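Side-chain contacts in MIPZ (Caulobacter crescentus, PDB 2XJ9), which binds ATP as a dimer and, by nucleoid binding, forms a gradient of division inhibitor that probably positions the division plane: residues Leu25-Leu30 with Gly231-Asp236; Arg46-Phe51 with Leu108-Gly113; Tyr224-Pro229 with Arg242-Ser247. The protein carries 1 engineered substitution. One frame throughout, in Å; residues are numbered along the deposited sequence.

Along the chain the segments come in the order 25-30, 46-51, 108-113, 224-229, 231-236 and 242-247, so that contact 2 falls entirely between the halves of contact 1, while contacts 1 and 3 alternate. Contact 2 is the most central, where helix 47-62 meets strand 106-110 of the parallel sheet. Contact 1 lies about 14 Å from it, and contact 3 about 12 Å from contact 1 and about 20 Å from contact 2, all between centres. Phe-51 bridges them, its ring touching both Thr-233 and Phe-228. The long loop between strand 213-215 and helix 249-263 is thereby laid against the P-loop NTPase core, and contacts 2 and 3 both touch the second subunit.

Contact 1. Residues Leu25-Leu30 with Gly231-Asp236; sequences LVTALL and GLTIAD
Thr-27 and Thr-233 reach toward each other tip to tip, joining helix 18-30, which follows the P-loop in this P-loop NTPase fold, to the loop that runs on into helix 249-263. Across the contact the meeting rests on van der Waals touch, without a hydrogen bond. Thr-27 CG2 lies 3.5 Å from Ala-235 CB, and Thr-27 OG1 comes to 3.8 Å from Thr-233 CG2. The small branched threonine suits this buried helix face, because its methyl can lie on the alanine; Ala-235 in turn lets the loop come close to the helix.

The polar bonds lie within the loop and with its neighbours. Thr-233 stands just ahead of the 3-10 turn 234-236, which is closed by Asp-236 N bonding to Thr-233 O at 3.0 Å. The carboxylate of Asp-236, with CG beside its own backbone N (chi1 -71°), folds back onto Thr-233 N at the start of the turn. Its other oxygen, OD2, takes a hydrogen bond from Tyr-31 and a salt bridge from Arg-55, so an acid here both fixes the turn and ties it to Tyr-31, just past helix 18-30, and to Arg-55 of helix 47-62. The oxygen facing the turn, Asp-236 OD1, accepts from Thr-233 N at 2.9 Å through its anti lone pair, the N-H...O angle being 156°.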
loop_
_atom_site.group_PDB
_atom_site.type_symbol
_atom_site.label_atom_id
_atom_site.label_comp_id
_atom_site.label_asym_id
_atom_site.label_seq_id
_atom_site.Cartn_x
_atom_site.Cartn_y
_atom_site.Cartn_z
ATOM N N LEU A 25 -8.511 11.378 -11.242
ATOM C CA LEU A 25 -8.544 11.370 -12.705
ATOM C C LEU A 25 -9.960 11.283 -13.236
ATOM O O LEU A 25 -10.363 12.086 -14.063
ATOM C CB LEU A 25 -7.732 10.220 -13.298
ATOM C CG LEU A 25 -6.423 10.777 -13.829
ATOM C CD1 LEU A 25 -6.171 12.053 -13.077
ATOM C CD2 LEU A 25 -5.249 9.849 -13.672
ATOM N N VAL A 26 -10.707 10.286 -12.795
ATOM C CA VAL A 26 -12.099 10.173 -13.192
ATOM C C VAL A 26 -12.844 11.467 -12.929
ATOM O O VAL A 26 -13.487 12.027 -13.805
ATOM C CB VAL A 26 -12.784 9.081 -12.408
ATOM C CG1 VAL A 26 -14.281 9.156 -12.607
ATOM C CG2 VAL A 26 -12.248 7.769 -12.828
ATOM N N THR A 27 -12.746 11.945 -11.705
ATOM C CA THR A 27 -13.488 13.127 -11.306
ATOM C C THR A 27 -13.114 14.361 -12.142
ATOM O O THR A 27 -13.967 15.151 -12.454
ATOM C CB THR A 27 -13.327 13.395 -9.797
ATOM O OG1 THR A 27 -14.607 13.673 -9.246
ATOM C CG2 THR A 27 -12.375 14.573 -9.544
ATOM N N ALA A 28 -11.848 14.521 -12.501
ATOM C CA ALA A 28 -11.432 15.638 -13.344
ATOM C C ALA A 28 -11.999 15.504 -14.754
ATOM O O ALA A 28 -12.507 16.470 -15.309
ATOM C CB ALA A 28 -9.922 15.725 -13.402
ATOM N N LEU A 29 -11.904 14.304 -15.328
ATOM C CA LEU A 29 -12.459 14.010 -16.649
ATOM C C LEU A 29 -13.954 14.284 -16.723
ATOM O O LEU A 29 -14.405 15.077 -17.531
ATOM C CB LEU A 29 -12.176 12.567 -17.046
ATOM C CG LEU A 29 -10.702 12.367 -17.350
ATOM C CD1 LEU A 29 -10.333 10.924 -17.416
ATOM C CD2 LEU A 29 -10.354 13.061 -18.645
ATOM N N LEU A 30 -14.724 13.623 -15.881
ATOM C CA LEU A 30 -16.123 13.977 -15.737
ATOM C C LEU A 30 -16.385 15.485 -15.889
ATOM O O LEU A 30 -17.286 15.879 -16.647
ATOM C CB LEU A 30 -16.643 13.483 -14.395
ATOM C CG LEU A 30 -17.451 12.201 -14.479
ATOM C CD1 LEU A 30 -16.985 11.373 -15.661
ATOM C CD2 LEU A 30 -17.360 11.428 -13.171
ATOM N N GLY A 231 -17.482 10.211 -1.043
ATOM C CA GLY A 231 -17.288 9.985 -2.454
ATOM C C GLY A 231 -17.282 11.318 -3.157
ATOM O O GLY A 231 -18.021 11.508 -4.081
ATOM N N LEU A 232 -16.456 12.244 -2.689
ATOM C CA LEU A 232 -16.275 13.530 -3.336
ATOM C C LEU A 232 -14.775 13.811 -3.478
ATOM O O LEU A 232 -13.948 13.129 -2.862
ATOM C CB LEU A 232 -16.919 14.633 -2.500
ATOM C CG LEU A 232 -18.375 14.571 -2.012
ATOM C CD1 LEU A 232 -18.657 15.699 -1.014
ATOM C CD2 LEU A 232 -19.345 14.647 -3.164
ATOM N N THR A 233 -14.422 14.815 -4.282
ATOM C CA THR A 233 -13.029 15.255 -4.410
ATOM C C THR A 233 -12.967 16.786 -4.452
ATOM O O THR A 233 -14.007 17.439 -4.391
ATOM C CB THR A 233 -12.376 14.676 -5.679
ATOM O OG1 THR A 233 -12.788 15.438 -6.812
ATOM C CG2 THR A 233 -12.789 13.238 -5.887
ATOM N N ILE A 234 -11.766 17.362 -4.548
ATOM C CA ILE A 234 -11.641 18.824 -4.642
ATOM C C ILE A 234 -12.425 19.376 -5.830
ATOM O O ILE A 234 -12.970 20.483 -5.779
ATOM C CB ILE A 234 -10.177 19.320 -4.806
ATOM C CG1 ILE A 234 -9.199 18.161 -4.834
ATOM C CG2 ILE A 234 -9.820 20.318 -3.741
ATOM C CD1 ILE A 234 -9.156 17.472 -6.159
ATOM N N ALA A 235 -12.447 18.608 -6.911
ATOM C CA ALA A 235 -13.108 19.026 -8.125
ATOM C C ALA A 235 -14.610 19.229 -7.912
ATOM O O ALA A 235 -15.288 19.764 -8.777
ATOM C CB ALA A 235 -12.857 18.009 -9.212
ATOM N N ASP A 236 -15.122 18.806 -6.761
ATOM C CA ASP A 236 -16.540 18.939 -6.447
ATOM C C ASP A 236 -16.845 20.138 -5.563
ATOM O O ASP A 236 -18.003 20.472 -5.341
ATOM C CB ASP A 236 -17.028 17.704 -5.714
ATOM C CG ASP A 236 -17.112 16.511 -6.596
ATOM O OD1 ASP A 236 -16.466 15.499 -6.264
ATOM O OD2 ASP A 236 -17.832 16.584 -7.609
#

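Contact 2. Residues Arg46-Phe51 with Leu108-Gly113; sequences RTSARF and LIDTPG
Asp-110 OD2 is the polar centre here, approached by Ser-48 OG from across the contact, by a water and by Ser-19. The firm bond is the one with Ser-19 OG; Ser-48 OG, 2.7 Å from Asp-110 OD2, has a poor angle for a hydrogen bond. The water donates weakly to Asp-110 OD2 at 3.4 Å and accepts, also weakly, from Thr-47 N at 3.3 Å, a loose water bridge between the start of helix 47-62 and the carboxylate.

Asp-110 ends its strand at what is probably the place of the Walker B aspartate, as in ParA/MinD-type ATPases. With CG anti to the backbone N (chi1 -171°), its carboxylate is carried across to the helix. Its side chain is about 5 Å from the bound magnesium ion, whose site includes Ser-19 and Thr-47; Asp-110 therefore probably acts from the second shell, holding Ser-19 in position. Serine suits position 48, being short enough to fit between helix and sheet.

Strand 106-110 is hydrogen-bonded between strands 36-40 and 5-9, and Leu-108 packs on Val-26 of helix 18-30. On helix 47-62, Phe-51 also meets helix 18-30 through Val-23, while Thr-47 packs on Val-138 of the second subunit.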
loop_
_atom_site.group_PDB
_atom_site.type_symbol
_atom_site.label_atom_id
_atom_site.label_comp_id
_atom_site.label_asym_id
_atom_site.label_seq_id
_atom_site.Cartn_x
_atom_site.Cartn_y
_atom_site.Cartn_z
ATOM N N ARG A 46 -11.539 -2.900 -3.387
ATOM C CA ARG A 46 -12.511 -2.210 -4.202
ATOM C C ARG A 46 -12.613 -0.753 -3.820
ATOM O O ARG A 46 -13.722 -0.216 -3.712
ATOM C CB ARG A 46 -13.865 -2.876 -4.050
ATOM C CG ARG A 46 -13.912 -4.233 -4.673
ATOM C CD ARG A 46 -15.157 -4.975 -4.260
ATOM N NE ARG A 46 -16.358 -4.138 -4.294
ATOM C CZ ARG A 46 -16.945 -3.713 -5.412
ATOM N NH1 ARG A 46 -16.425 -4.024 -6.598
ATOM N NH2 ARG A 46 -18.040 -2.963 -5.338
ATOM N N THR A 47 -11.460 -0.111 -3.629
ATOM C CA THR A 47 -11.423 1.296 -3.201
ATOM C C THR A 47 -12.125 2.283 -4.168
ATOM O O THR A 47 -12.921 3.131 -3.739
ATOM C CB THR A 47 -9.977 1.779 -2.946
ATOM O OG1 THR A 47 -9.255 0.817 -2.158
ATOM C CG2 THR A 47 -9.975 3.137 -2.257
ATOM N N SER A 48 -11.832 2.187 -5.466
ATOM C CA SER A 48 -12.486 3.069 -6.428
ATOM C C SER A 48 -13.977 2.769 -6.460
ATOM O O SER A 48 -14.794 3.681 -6.455
ATOM C CB SER A 48 -11.901 2.930 -7.829
ATOM O OG SER A 48 -10.491 2.855 -7.832
ATOM N N ALA A 49 -14.338 1.488 -6.480
ATOM C CA ALA A 49 -15.753 1.088 -6.445
ATOM C C ALA A 49 -16.488 1.600 -5.183
ATOM O O ALA A 49 -17.588 2.166 -5.263
ATOM C CB ALA A 49 -15.870 -0.419 -6.569
ATOM N N ARG A 50 -15.872 1.392 -4.022
ATOM C CA ARG A 50 -16.355 1.969 -2.775
ATOM C C ARG A 50 -16.472 3.488 -2.858
ATOM O O ARG A 50 -17.433 4.056 -2.353
ATOM C CB ARG A 50 -15.422 1.594 -1.617
ATOM C CG ARG A 50 -15.340 0.088 -1.310
ATOM C CD ARG A 50 -16.323 -0.366 -0.221
ATOM N NE ARG A 50 -17.393 0.609 -0.008
ATOM C CZ ARG A 50 -17.490 1.394 1.063
ATOM N NH1 ARG A 50 -18.488 2.265 1.169
ATOM N NH2 ARG A 50 -16.593 1.307 2.034
ATOM N N PHE A 51 -15.498 4.157 -3.472
ATOM C CA PHE A 51 -15.592 5.602 -3.560
ATOM C C PHE A 51 -16.916 5.992 -4.169
ATOM O O PHE A 51 -17.649 6.792 -3.618
ATOM C CB PHE A 51 -14.460 6.213 -4.371
ATOM C CG PHE A 51 -14.550 7.713 -4.484
ATOM C CD1 PHE A 51 -14.174 8.526 -3.424
ATOM C CD2 PHE A 51 -15.030 8.313 -5.636
ATOM C CE1 PHE A 51 -14.271 9.915 -3.527
ATOM C CE2 PHE A 51 -15.137 9.700 -5.741
ATOM C CZ PHE A 51 -14.760 10.501 -4.697
ATOM N N LEU A 108 -11.125 4.075 -17.180
ATOM C CA LEU A 108 -10.185 4.158 -16.079
ATOM C C LEU A 108 -10.139 2.837 -15.342
ATOM O O LEU A 108 -11.134 2.401 -14.744
ATOM C CB LEU A 108 -10.604 5.252 -15.109
ATOM C CG LEU A 108 -9.508 6.256 -14.813
ATOM C CD1 LEU A 108 -8.270 5.536 -14.362
ATOM C CD2 LEU A 108 -9.224 7.047 -16.059
ATOM N N ILE A 109 -8.987 2.188 -15.379
ATOM C CA ILE A 109 -8.844 0.959 -14.631
ATOM C C ILE A 109 -7.893 1.116 -13.455
ATOM O O ILE A 109 -6.709 1.435 -13.642
ATOM C CB ILE A 109 -8.350 -0.148 -15.513
ATOM C CG1 ILE A 109 -9.241 -0.231 -16.749
ATOM C CG2 ILE A 109 -8.358 -1.448 -14.747
ATOM C CD1 ILE A 109 -8.762 -1.222 -17.806
ATOM N N ASP A 110 -8.423 0.905 -12.249
ATOM C CA ASP A 110 -7.589 0.875 -11.059
ATOM C C ASP A 110 -7.167 -0.548 -10.746
ATOM O O ASP A 110 -8.006 -1.436 -10.684
ATOM C CB ASP A 110 -8.326 1.446 -9.860
ATOM C CG ASP A 110 -7.415 1.621 -8.659
ATOM O OD1 ASP A 110 -6.243 1.176 -8.711
ATOM O OD2 ASP A 110 -7.875 2.187 -7.655
ATOM N N THR A 111 -5.875 -0.772 -10.541
ATOM C CA THR A 111 -5.415 -2.129 -10.262
ATOM C C THR A 111 -4.941 -2.283 -8.819
ATOM O O THR A 111 -4.736 -1.287 -8.131
ATOM C CB THR A 111 -4.361 -2.627 -11.291
ATOM O OG1 THR A 111 -3.107 -1.986 -11.066
ATOM C CG2 THR A 111 -4.817 -2.317 -12.671
ATOM N N PRO A 112 -4.803 -3.538 -8.353
ATOM C CA PRO A 112 -4.435 -3.882 -6.975
ATOM C C PRO A 112 -2.920 -3.959 -6.839
ATOM O O PRO A 112 -2.215 -3.900 -7.850
ATOM C CB PRO A 112 -5.065 -5.280 -6.774
ATOM C CG PRO A 112 -5.496 -5.750 -8.152
ATOM C CD PRO A 112 -4.975 -4.755 -9.162
ATOM N N GLY A 113 -2.431 -4.098 -5.614
ATOM C CA GLY A 113 -1.004 -4.043 -5.356
ATOM C C GLY A 113 -0.345 -5.402 -5.277
ATOM O O GLY A 113 0.485 -5.675 -4.410
HETATM O O HOH W 1 -8.631 -0.201 -5.325
#

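Contact 3. Residues Tyr224-Pro229 with Arg242-Ser247; sequences YRELFP and RPVPVS. With AGS (phosphothiophosphoric acid-adenylate ester), chain D.
The flat carboxylate of Glu-226 sets its oxygens against the methyls of Val-244, OE1 3.6 Å from Val-244 CG1 and OE2 3.9 Å from Val-244 CG2. Two more flat groups turn to the adenine of the ATP analogue. AGS N1 lies at the edge of the Tyr-224 ring, in its plane, and AGS N6 comes obliquely to 3.3 Å from Tyr-224 CD2. Over one face of the Arg-225 guanidinium, offset toward its rim, sits AGS N3, 3.5 Å from Arg-225 NH2; the bend at chi3 (74°) helps turn the group onto the base. Arg-225 also makes a salt bridge to Glu-192 of the second subunit, and an alanine here would probably leave that glutamate without its mate and uncover the N3 side of the adenine.

Glu-226 OE2 also has a long, weak ion pair with Arg-198 of the second subunit, on which Val-244 packs too. Leu-227 CD2 adds apolar contacts with Val-244 CG2 at 4.2 Å and Pro-243 CG at 4.5 Å; branched and ring side chains suit this greasy join.

No hydrogen bond forms between the segments. Since Lys-13, Ser-136 and Asp-139 of the second subunit also hydrogen-bond the nucleotide, the chemistry is consistent with ATP binding and dimerisation being coupled.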
loop_
_atom_site.group_PDB
_atom_site.type_symbol
_atom_site.label_atom_id
_atom_site.label_comp_id
_atom_site.label_asym_id
_atom_site.label_seq_id
_atom_site.Cartn_x
_atom_site.Cartn_y
_atom_site.Cartn_z
ATOM N N TYR A 224 -6.874 15.164 -0.147
ATOM C CA TYR A 224 -6.816 14.055 -1.099
ATOM C C TYR A 224 -7.383 12.770 -0.509
ATOM O O TYR A 224 -7.458 11.740 -1.187
ATOM C CB TYR A 224 -5.383 13.802 -1.537
ATOM C CG TYR A 224 -4.820 14.813 -2.522
ATOM C CD1 TYR A 224 -5.641 15.478 -3.423
ATOM C CD2 TYR A 224 -3.465 15.109 -2.545
ATOM C CE1 TYR A 224 -5.122 16.405 -4.314
ATOM C CE2 TYR A 224 -2.953 16.021 -3.428
ATOM C CZ TYR A 224 -3.786 16.662 -4.311
ATOM O OH TYR A 224 -3.274 17.568 -5.199
ATOM N N ARG A 225 -7.790 12.827 0.756
ATOM C CA ARG A 225 -8.036 11.602 1.491
ATOM C C ARG A 225 -9.226 11.776 2.380
ATOM O O ARG A 225 -9.827 10.813 2.827
ATOM C CB ARG A 225 -6.813 11.261 2.337
ATOM C CG ARG A 225 -7.144 11.161 3.778
ATOM C CD ARG A 225 -5.995 10.668 4.584
ATOM N NE ARG A 225 -4.971 11.625 4.780
ATOM C CZ ARG A 225 -3.659 11.464 4.797
ATOM N NH1 ARG A 225 -2.967 12.556 5.035
ATOM N NH2 ARG A 225 -3.037 10.311 4.569
ATOM N N GLU A 226 -9.556 13.034 2.622
ATOM C CA GLU A 226 -10.483 13.426 3.671
ATOM C C GLU A 226 -11.936 13.253 3.247
ATOM O O GLU A 226 -12.813 13.107 4.095
ATOM C CB GLU A 226 -10.215 14.878 4.043
ATOM C CG GLU A 226 -11.131 15.424 5.101
ATOM C CD GLU A 226 -10.932 16.916 5.337
ATOM O OE1 GLU A 226 -10.675 17.640 4.344
ATOM O OE2 GLU A 226 -11.033 17.361 6.507
ATOM N N LEU A 227 -12.188 13.251 1.937
ATOM C CA LEU A 227 -13.556 13.224 1.422
ATOM C C LEU A 227 -14.017 11.831 0.978
ATOM O O LEU A 227 -15.135 11.657 0.479
ATOM C CB LEU A 227 -13.705 14.221 0.278
ATOM C CG LEU A 227 -13.400 15.655 0.677
ATOM C CD1 LEU A 227 -13.347 16.567 -0.535
ATOM C CD2 LEU A 227 -14.461 16.107 1.652
ATOM N N PHE A 228 -13.169 10.834 1.174
ATOM C CA PHE A 228 -13.500 9.492 0.719
ATOM C C PHE A 228 -14.833 8.984 1.237
ATOM O O PHE A 228 -15.558 8.309 0.528
ATOM C CB PHE A 228 -12.402 8.517 1.092
ATOM C CG PHE A 228 -12.769 7.081 0.880
ATOM C CD1 PHE A 228 -12.453 6.438 -0.304
ATOM C CD2 PHE A 228 -13.408 6.357 1.877
ATOM C CE1 PHE A 228 -12.766 5.099 -0.482
ATOM C CE2 PHE A 228 -13.737 5.007 1.689
ATOM C CZ PHE A 228 -13.416 4.390 0.512
ATOM N N PRO A 229 -15.157 9.278 2.493
ATOM C CA PRO A 229 -16.427 8.722 2.987
ATOM C C PRO A 229 -17.660 9.256 2.244
ATOM O O PRO A 229 -18.710 8.615 2.276
ATOM C CB PRO A 229 -16.450 9.152 4.462
ATOM C CG PRO A 229 -15.009 9.348 4.808
ATOM C CD PRO A 229 -14.333 9.856 3.568
ATOM N N ARG A 242 -20.210 21.595 0.182
ATOM C CA ARG A 242 -19.246 21.947 1.218
ATOM C C ARG A 242 -19.492 21.185 2.513
ATOM O O ARG A 242 -20.062 21.723 3.462
ATOM C CB ARG A 242 -19.251 23.453 1.475
ATOM C CG ARG A 242 -20.606 24.007 1.879
ATOM C CD ARG A 242 -20.480 25.458 2.272
ATOM N NE ARG A 242 -19.096 25.774 2.622
ATOM C CZ ARG A 242 -18.486 25.361 3.731
ATOM N NH1 ARG A 242 -17.222 25.699 3.962
ATOM N NH2 ARG A 242 -19.134 24.607 4.611
ATOM N N PRO A 243 -19.047 19.923 2.557
ATOM C CA PRO A 243 -19.158 19.095 3.758
ATOM C C PRO A 243 -17.960 19.359 4.661
ATOM O O PRO A 243 -17.890 18.862 5.787
ATOM C CB PRO A 243 -19.090 17.669 3.195
ATOM C CG PRO A 243 -18.578 17.813 1.735
ATOM C CD PRO A 243 -18.255 19.250 1.514
ATOM N N VAL A 244 -17.028 20.157 4.148
ATOM C CA VAL A 244 -15.762 20.399 4.818
ATOM C C VAL A 244 -15.218 21.827 4.640
ATOM O O VAL A 244 -15.114 22.328 3.523
ATOM C CB VAL A 244 -14.721 19.380 4.358
ATOM C CG1 VAL A 244 -13.349 20.047 4.191
ATOM C CG2 VAL A 244 -14.687 18.194 5.329
ATOM N N PRO A 245 -14.858 22.480 5.757
ATOM C CA PRO A 245 -14.413 23.878 5.715
ATOM C C PRO A 245 -13.247 24.044 4.752
ATOM O O PRO A 245 -12.406 23.146 4.688
ATOM C CB PRO A 245 -13.948 24.136 7.151
ATOM C CG PRO A 245 -14.693 23.117 7.978
ATOM C CD PRO A 245 -14.778 21.910 7.115
ATOM N N VAL A 246 -13.193 25.159 4.023
ATOM C CA VAL A 246 -12.113 25.387 3.058
ATOM C C VAL A 246 -10.777 25.676 3.716
ATOM O O VAL A 246 -10.709 26.234 4.812
ATOM C CB VAL A 246 -12.412 26.532 2.068
ATOM C CG1 VAL A 246 -11.123 26.997 1.387
ATOM C CG2 VAL A 246 -13.435 26.084 1.037
ATOM N N SER A 247 -9.716 25.286 3.023
ATOM C CA SER A 247 -8.359 25.537 3.462
ATOM C C SER A 247 -7.669 26.296 2.339
ATOM O O SER A 247 -8.149 26.305 1.196
ATOM C CB SER A 247 -7.650 24.208 3.726
ATOM O OG SER A 247 -6.548 24.360 4.596
HETATM P PG AGS D . -3.350 -0.553 -2.586
HETATM S S1G AGS D . -2.184 -1.507 -2.851
HETATM O O2G AGS D . -4.047 -0.733 -1.255
HETATM O O3G AGS D . -4.368 -0.415 -3.697
HETATM P PB AGS D . -3.088 2.173 -3.454
HETATM O O1B AGS D . -1.955 2.269 -4.451
HETATM O O2B AGS D . -4.545 2.051 -3.823
HETATM O O3B AGS D . -2.694 0.927 -2.499
HETATM P PA AGS D . -4.015 4.466 -2.044
HETATM O O1A AGS D . -4.504 5.259 -3.237
HETATM O O2A AGS D . -5.001 3.778 -1.172
HETATM O O3A AGS D . -2.896 3.429 -2.487
HETATM O "O5'" AGS D . -3.090 5.405 -1.136
HETATM C "C5'" AGS D . -2.484 4.873 0.029
HETATM C "C4'" AGS D . -2.885 5.699 1.262
HETATM O "O4'" AGS D . -2.376 6.986 1.030
HETATM C "C3'" AGS D . -4.376 5.915 1.454
HETATM O "O3'" AGS D . -4.641 6.039 2.841
HETATM C "C2'" AGS D . -4.714 7.255 0.837
HETATM O "O2'" AGS D . -5.822 7.822 1.550
HETATM C "C1'" AGS D . -3.399 7.980 1.031
HETATM N N9 AGS D . -2.880 8.901 -0.006
HETATM C C8 AGS D . -2.429 8.553 -1.234
HETATM N N7 AGS D . -1.963 9.638 -1.915
HETATM C C5 AGS D . -2.100 10.690 -1.087
HETATM C C6 AGS D . -1.806 12.112 -1.164
HETATM N N6 AGS D . -1.268 12.622 -2.289
HETATM N N1 AGS D . -2.091 12.861 -0.078
HETATM C C2 AGS D . -2.636 12.365 1.045
HETATM N N3 AGS D . -2.934 11.077 1.189
HETATM C C4 AGS D . -2.686 10.211 0.173
#